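Local structure of C-type diheme-containing protein (Kuenenia stuttgartiensis, 6H5L) at residues D62-S70 against E86-K97. The protein probably carries electrons through its two covalently bound c-type hemes, as part of a multiheme reductase complex of an anammox bacterium. Residues are numbered along the deposited sequence; the frame is centred on the assembly and turned at random.
Sequences DEDIYRTIS and EEQRASVVPVLK. With HEC (heme c), chain L.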
loop_
_atom_site.group_PDB
_atom_site.type_symbol
_atom_site.label_atom_id
_atom_site.label_comp_id
_atom_site.label_asym_id
_atom_site.label_seq_id
_atom_site.Cartn_x
_atom_site.Cartn_y
_atom_site.Cartn_z
ATOM N N ASP B 62 -12.077 -37.554 -43.843
ATOM C CA ASP B 62 -13.431 -37.548 -43.297
ATOM C C ASP B 62 -13.412 -37.456 -41.778
ATOM O O ASP B 62 -14.334 -36.890 -41.176
ATOM C CB ASP B 62 -14.193 -38.793 -43.750
ATOM C CG ASP B 62 -14.376 -38.850 -45.254
ATOM O OD1 ASP B 62 -13.760 -38.022 -45.957
ATOM O OD2 ASP B 62 -15.138 -39.718 -45.730
ATOM N N GLU B 63 -12.365 -37.991 -41.146
ATOM C CA GLU B 63 -12.239 -37.904 -39.696
ATOM C C GLU B 63 -11.855 -36.499 -39.251
ATOM O O GLU B 63 -12.283 -36.052 -38.181
ATOM C CB GLU B 63 -11.210 -38.919 -39.199
ATOM C CG GLU B 63 -11.537 -40.375 -39.538
ATOM C CD GLU B 63 -11.251 -40.722 -40.987
ATOM O OE1 GLU B 63 -10.406 -40.043 -41.605
ATOM O OE2 GLU B 63 -11.882 -41.663 -41.509
ATOM N N ASP B 64 -11.058 -35.787 -40.055
ATOM C CA ASP B 64 -10.712 -34.407 -39.728
ATOM C C ASP B 64 -11.956 -33.536 -39.656
ATOM O O ASP B 64 -12.101 -32.718 -38.740
ATOM C CB ASP B 64 -9.735 -33.848 -40.762
ATOM C CG ASP B 64 -8.354 -34.460 -40.650
ATOM O OD1 ASP B 64 -8.088 -35.149 -39.645
ATOM O OD2 ASP B 64 -7.534 -34.253 -41.570
ATOM N N ILE B 65 -12.863 -33.689 -40.623
ATOM C CA ILE B 65 -14.080 -32.884 -40.641
ATOM C C ILE B 65 -14.975 -33.245 -39.461
ATOM O O ILE B 65 -15.495 -32.367 -38.764
ATOM C CB ILE B 65 -14.815 -33.052 -41.982
ATOM C CG1 ILE B 65 -13.897 -32.667 -43.145
ATOM C CG2 ILE B 65 -16.086 -32.218 -42.006
ATOM C CD1 ILE B 65 -14.486 -32.965 -44.510
ATOM N N TYR B 66 -15.164 -34.545 -39.218
ATOM C CA TYR B 66 -15.975 -34.980 -38.085
ATOM C C TYR B 66 -15.417 -34.466 -36.765
ATOM O O TYR B 66 -16.182 -34.161 -35.844
ATOM C CB TYR B 66 -16.065 -36.507 -38.064
ATOM C CG TYR B 66 -16.941 -37.060 -36.962
ATOM C CD1 TYR B 66 -18.299 -37.264 -37.164
ATOM C CD2 TYR B 66 -16.408 -37.374 -35.717
ATOM C CE1 TYR B 66 -19.103 -37.764 -36.157
ATOM C CE2 TYR B 66 -17.204 -37.871 -34.705
ATOM C CZ TYR B 66 -18.549 -38.065 -34.930
ATOM O OH TYR B 66 -19.339 -38.559 -33.923
ATOM N N ARG B 67 -14.092 -34.361 -36.654
ATOM C CA ARG B 67 -13.492 -33.858 -35.424
ATOM C C ARG B 67 -13.816 -32.385 -35.220
ATOM O O ARG B 67 -14.184 -31.970 -34.116
ATOM C CB ARG B 67 -11.981 -34.078 -35.454
ATOM C CG ARG B 67 -11.284 -33.779 -34.136
ATOM C CD ARG B 67 -9.800 -34.103 -34.211
ATOM N NE ARG B 67 -9.355 -34.865 -33.049
ATOM C CZ ARG B 67 -8.088 -35.184 -32.805
ATOM N NH1 ARG B 67 -7.132 -34.802 -33.640
ATOM N NH2 ARG B 67 -7.779 -35.883 -31.721
ATOM N N THR B 68 -13.681 -31.579 -36.276
ATOM C CA THR B 68 -13.971 -30.153 -36.164
ATOM C C THR B 68 -15.441 -29.912 -35.837
ATOM O O THR B 68 -15.772 -29.010 -35.058
ATOM C CB THR B 68 -13.587 -29.437 -37.459
ATOM O OG1 THR B 68 -12.258 -29.818 -37.839
ATOM C CG2 THR B 68 -13.634 -27.929 -37.271
ATOM N N ILE B 69 -16.337 -30.708 -36.427
ATOM C CA ILE B 69 -17.764 -30.582 -36.137
ATOM C C ILE B 69 -18.041 -30.894 -34.672
ATOM O O ILE B 69 -18.802 -30.185 -34.002
ATOM C CB ILE B 69 -18.580 -31.496 -37.072
ATOM C CG1 ILE B 69 -18.348 -31.119 -38.537
ATOM C CG2 ILE B 69 -20.059 -31.432 -36.726
ATOM C CD1 ILE B 69 -18.860 -32.154 -39.523
ATOM N N SER B 70 -17.421 -31.954 -34.149
ATOM C CA SER B 70 -17.673 -32.357 -32.769
ATOM C C SER B 70 -17.063 -31.374 -31.779
ATOM O O SER B 70 -17.700 -31.011 -30.783
ATOM C CB SER B 70 -17.127 -33.764 -32.530
ATOM O OG SER B 70 -17.770 -34.706 -33.372
ATOM N N GLU B 86 -23.964 -39.070 -32.817
ATOM C CA GLU B 86 -22.801 -39.545 -33.558
ATOM C C GLU B 86 -23.113 -39.680 -35.044
ATOM O O GLU B 86 -22.344 -39.228 -35.900
ATOM C CB GLU B 86 -22.348 -40.884 -32.974
ATOM C CG GLU B 86 -20.849 -41.045 -32.816
ATOM C CD GLU B 86 -20.487 -41.984 -31.682
ATOM O OE1 GLU B 86 -20.613 -41.573 -30.508
ATOM O OE2 GLU B 86 -20.091 -43.135 -31.962
ATOM N N GLU B 87 -24.250 -40.302 -35.364
ATOM C CA GLU B 87 -24.623 -40.520 -36.757
ATOM C C GLU B 87 -24.947 -39.209 -37.465
ATOM O O GLU B 87 -24.597 -39.028 -38.639
ATOM C CB GLU B 87 -25.812 -41.477 -36.823
ATOM C CG GLU B 87 -26.388 -41.675 -38.211
ATOM C CD GLU B 87 -27.710 -42.414 -38.185
ATOM O OE1 GLU B 87 -28.150 -42.807 -37.084
ATOM O OE2 GLU B 87 -28.310 -42.601 -39.265
ATOM N N GLN B 88 -25.619 -38.285 -36.773
ATOM C CA GLN B 88 -25.994 -37.017 -37.391
ATOM C C GLN B 88 -24.765 -36.226 -37.823
ATOM O O GLN B 88 -24.707 -35.708 -38.944
ATOM C CB GLN B 88 -26.850 -36.194 -36.427
ATOM C CG GLN B 88 -28.291 -36.664 -36.313
ATOM C CD GLN B 88 -29.095 -35.843 -35.323
ATOM O OE1 GLN B 88 -28.644 -35.581 -34.207
ATOM N NE2 GLN B 88 -30.290 -35.429 -35.729
ATOM N N ARG B 89 -23.769 -36.119 -36.939
ATOM C CA ARG B 89 -22.542 -35.413 -37.293
ATOM C C ARG B 89 -21.786 -36.121 -38.409
ATOM O O ARG B 89 -21.091 -35.471 -39.198
ATOM C CB ARG B 89 -21.648 -35.268 -36.063
ATOM C CG ARG B 89 -22.123 -34.241 -35.053
ATOM C CD ARG B 89 -21.219 -34.244 -33.833
ATOM N NE ARG B 89 -21.762 -35.062 -32.752
ATOM C CZ ARG B 89 -21.020 -35.687 -31.843
ATOM N NH1 ARG B 89 -19.698 -35.606 -31.893
ATOM N NH2 ARG B 89 -21.601 -36.405 -30.893
ATOM N N ALA B 90 -21.898 -37.447 -38.487
ATOM C CA ALA B 90 -21.209 -38.188 -39.536
ATOM C C ALA B 90 -21.924 -38.082 -40.876
ATOM O O ALA B 90 -21.275 -38.156 -41.926
ATOM C CB ALA B 90 -21.055 -39.655 -39.130
ATOM N N SER B 91 -23.247 -37.905 -40.866
ATOM C CA SER B 91 -24.009 -37.855 -42.109
ATOM C C SER B 91 -23.843 -36.539 -42.857
ATOM O O SER B 91 -24.149 -36.482 -44.053
ATOM C CB SER B 91 -25.495 -38.098 -41.829
ATOM O OG SER B 91 -26.057 -37.030 -41.089
ATOM N N VAL B 92 -23.370 -35.480 -42.188
ATOM C CA VAL B 92 -23.156 -34.198 -42.855
ATOM C C VAL B 92 -21.755 -34.057 -43.427
ATOM O O VAL B 92 -21.503 -33.105 -44.185
ATOM C CB VAL B 92 -23.425 -33.009 -41.909
ATOM C CG1 VAL B 92 -24.857 -33.030 -41.416
ATOM C CG2 VAL B 92 -22.445 -33.020 -40.741
ATOM N N VAL B 93 -20.833 -34.958 -43.080
ATOM C CA VAL B 93 -19.497 -34.919 -43.675
ATOM C C VAL B 93 -19.545 -34.987 -45.201
ATOM O O VAL B 93 -18.924 -34.134 -45.849
ATOM C CB VAL B 93 -18.608 -36.013 -43.060
ATOM C CG1 VAL B 93 -17.246 -36.037 -43.738
ATOM C CG2 VAL B 93 -18.462 -35.793 -41.562
ATOM N N PRO B 94 -20.248 -35.945 -45.825
ATOM C CA PRO B 94 -20.292 -35.938 -47.299
ATOM C C PRO B 94 -21.001 -34.723 -47.867
ATOM O O PRO B 94 -20.665 -34.288 -48.976
ATOM C CB PRO B 94 -21.043 -37.234 -47.640
ATOM C CG PRO B 94 -21.013 -38.047 -46.394
ATOM C CD PRO B 94 -21.019 -37.070 -45.275
ATOM N N VAL B 95 -21.980 -34.171 -47.146
ATOM C CA VAL B 95 -22.652 -32.956 -47.605
ATOM C C VAL B 95 -21.647 -31.821 -47.742
ATOM O O VAL B 95 -21.636 -31.091 -48.741
ATOM C CB VAL B 95 -23.799 -32.583 -46.650
ATOM C CG1 VAL B 95 -24.551 -31.368 -47.174
ATOM C CG2 VAL B 95 -24.741 -33.762 -46.457
ATOM N N LEU B 96 -20.786 -31.657 -46.734
ATOM C CA LEU B 96 -19.721 -30.662 -46.815
ATOM C C LEU B 96 -18.741 -30.989 -47.935
ATOM O O LEU B 96 -18.215 -30.085 -48.594
ATOM C CB LEU B 96 -18.991 -30.565 -45.475
ATOM C CG LEU B 96 -19.511 -29.563 -44.440
ATOM C CD1 LEU B 96 -20.948 -29.860 -44.037
ATOM C CD2 LEU B 96 -18.607 -29.540 -43.215
ATOM N N LYS B 97 -18.482 -32.281 -48.164
ATOM C CA LYS B 97 -17.564 -32.678 -49.227
ATOM C C LYS B 97 -18.149 -32.408 -50.606
ATOM O O LYS B 97 -17.403 -32.104 -51.543
ATOM C CB LYS B 97 -17.200 -34.157 -49.088
ATOM C CG LYS B 97 -16.510 -34.513 -47.781
ATOM C CD LYS B 97 -16.158 -35.990 -47.715
ATOM C CE LYS B 97 -15.041 -36.336 -48.685
ATOM N NZ LYS B 97 -14.684 -37.780 -48.633
HETATM FE FE HEC L . -19.454 -24.157 -38.852
HETATM C CHA HEC L . -16.164 -23.419 -39.461
HETATM C CHB HEC L . -18.889 -27.399 -39.898
HETATM C CHC HEC L . -22.768 -24.931 -38.314
HETATM C CHD HEC L . -20.084 -20.905 -37.917
HETATM N NA HEC L . -17.833 -25.215 -39.547
HETATM C C1A HEC L . -16.564 -24.710 -39.726
HETATM C C2A HEC L . -15.701 -25.759 -40.233
HETATM C C3A HEC L . -16.462 -26.870 -40.360
HETATM C C4A HEC L . -17.809 -26.541 -39.926
HETATM C CMA HEC L . -16.081 -28.285 -40.857
HETATM C CAA HEC L . -14.204 -25.456 -40.537
HETATM C CBA HEC L . -13.232 -26.618 -40.734
HETATM C CGA HEC L . -11.870 -26.065 -41.073
HETATM O O1A HEC L . -11.791 -24.896 -41.534
HETATM O O2A HEC L . -10.863 -26.795 -40.886
HETATM N NB HEC L . -20.614 -25.842 -39.081
HETATM C C1B HEC L . -20.173 -27.084 -39.499
HETATM C C2B HEC L . -21.297 -27.999 -39.434
HETATM C C3B HEC L . -22.365 -27.317 -39.004
HETATM C C4B HEC L . -21.956 -25.949 -38.769
HETATM C CMB HEC L . -21.254 -29.493 -39.823
HETATM C CAB HEC L . -23.795 -27.860 -38.772
HETATM C CBB HEC L . -23.828 -28.818 -37.560
HETATM N NC HEC L . -21.115 -23.116 -38.237
HETATM C C1C HEC L . -22.388 -23.628 -38.074
HETATM C C2C HEC L . -23.213 -22.600 -37.475
HETATM C C3C HEC L . -22.509 -21.460 -37.497
HETATM C C4C HEC L . -21.150 -21.779 -37.891
HETATM C CMC HEC L . -24.744 -22.715 -37.301
HETATM C CAC HEC L . -22.994 -20.065 -37.036
HETATM C CBC HEC L . -23.254 -20.067 -35.514
HETATM N ND HEC L . -18.305 -22.430 -38.712
HETATM C C1D HEC L . -18.787 -21.191 -38.292
HETATM C C2D HEC L . -17.695 -20.243 -38.311
HETATM C C3D HEC L . -16.473 -21.035 -38.795
HETATM C C4D HEC L . -16.948 -22.379 -39.017
HETATM C CMD HEC L . -17.754 -18.750 -37.927
HETATM C CAD HEC L . -15.033 -20.524 -39.007
HETATM C CBD HEC L . -14.311 -20.473 -37.667
HETATM C CGD HEC L . -12.923 -19.925 -37.862
HETATM O O1D HEC L . -12.166 -20.478 -38.701
HETATM O O2D HEC L . -12.570 -18.937 -37.167
#
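Tyr66 sits as a knob in a hole formed by Glu86, Arg89, Ala90 and Val93. With CG anti to the backbone N (chi1 -177°), its ring reaches across to helix 86-91, where Glu86 O and Ala90 N lie near the ring plane at the edge, the carbonyl oxygen 3.6 Å from Tyr66 CE1. The Arg89 guanidinium lies nearly parallel to this ring, their planes 19° apart, and has Tyr66 OH over one face. Arg89 NH1 donates in the guanidinium plane to Ser70 OG at 2.6 Å, while Ser70 OG itself donates to Tyr66 O at 3.0 Å; Arg89 NH2 donates a hydrogen bond to Leu84 O. Replacing Arg89 by alanine removes everything beyond CB, which would probably leave Ser70 OG and Leu84 O without this donor and open a gap beside Tyr66 OH and Ile69 CG2. The reciprocal knob is Val93, set among Asp62, Ile65, Ile69 and Tyr66. Helices 62-70 and 86-91 cross at 123°, within a heme-binding unit of cytochrome c type, and the seam of 62-70 with 92-97 borders the porphyrin: Ile69 CD1 meets Val92 CG2, at the junction of the two short helices, at 3.9 Å, and both side chains touch heme CMB. Leu96 CD2 is 3.7 Å from heme CMA and meets Ile65 CG2 as the two side chains run past each other in opposite directions. Lys97, bent at chi3, crosses Asp62 at about a right angle and brings NZ to the syn lone pair of Asp62 OD1 at 2.8 Å; Lys5 forms a salt bridge with OD2.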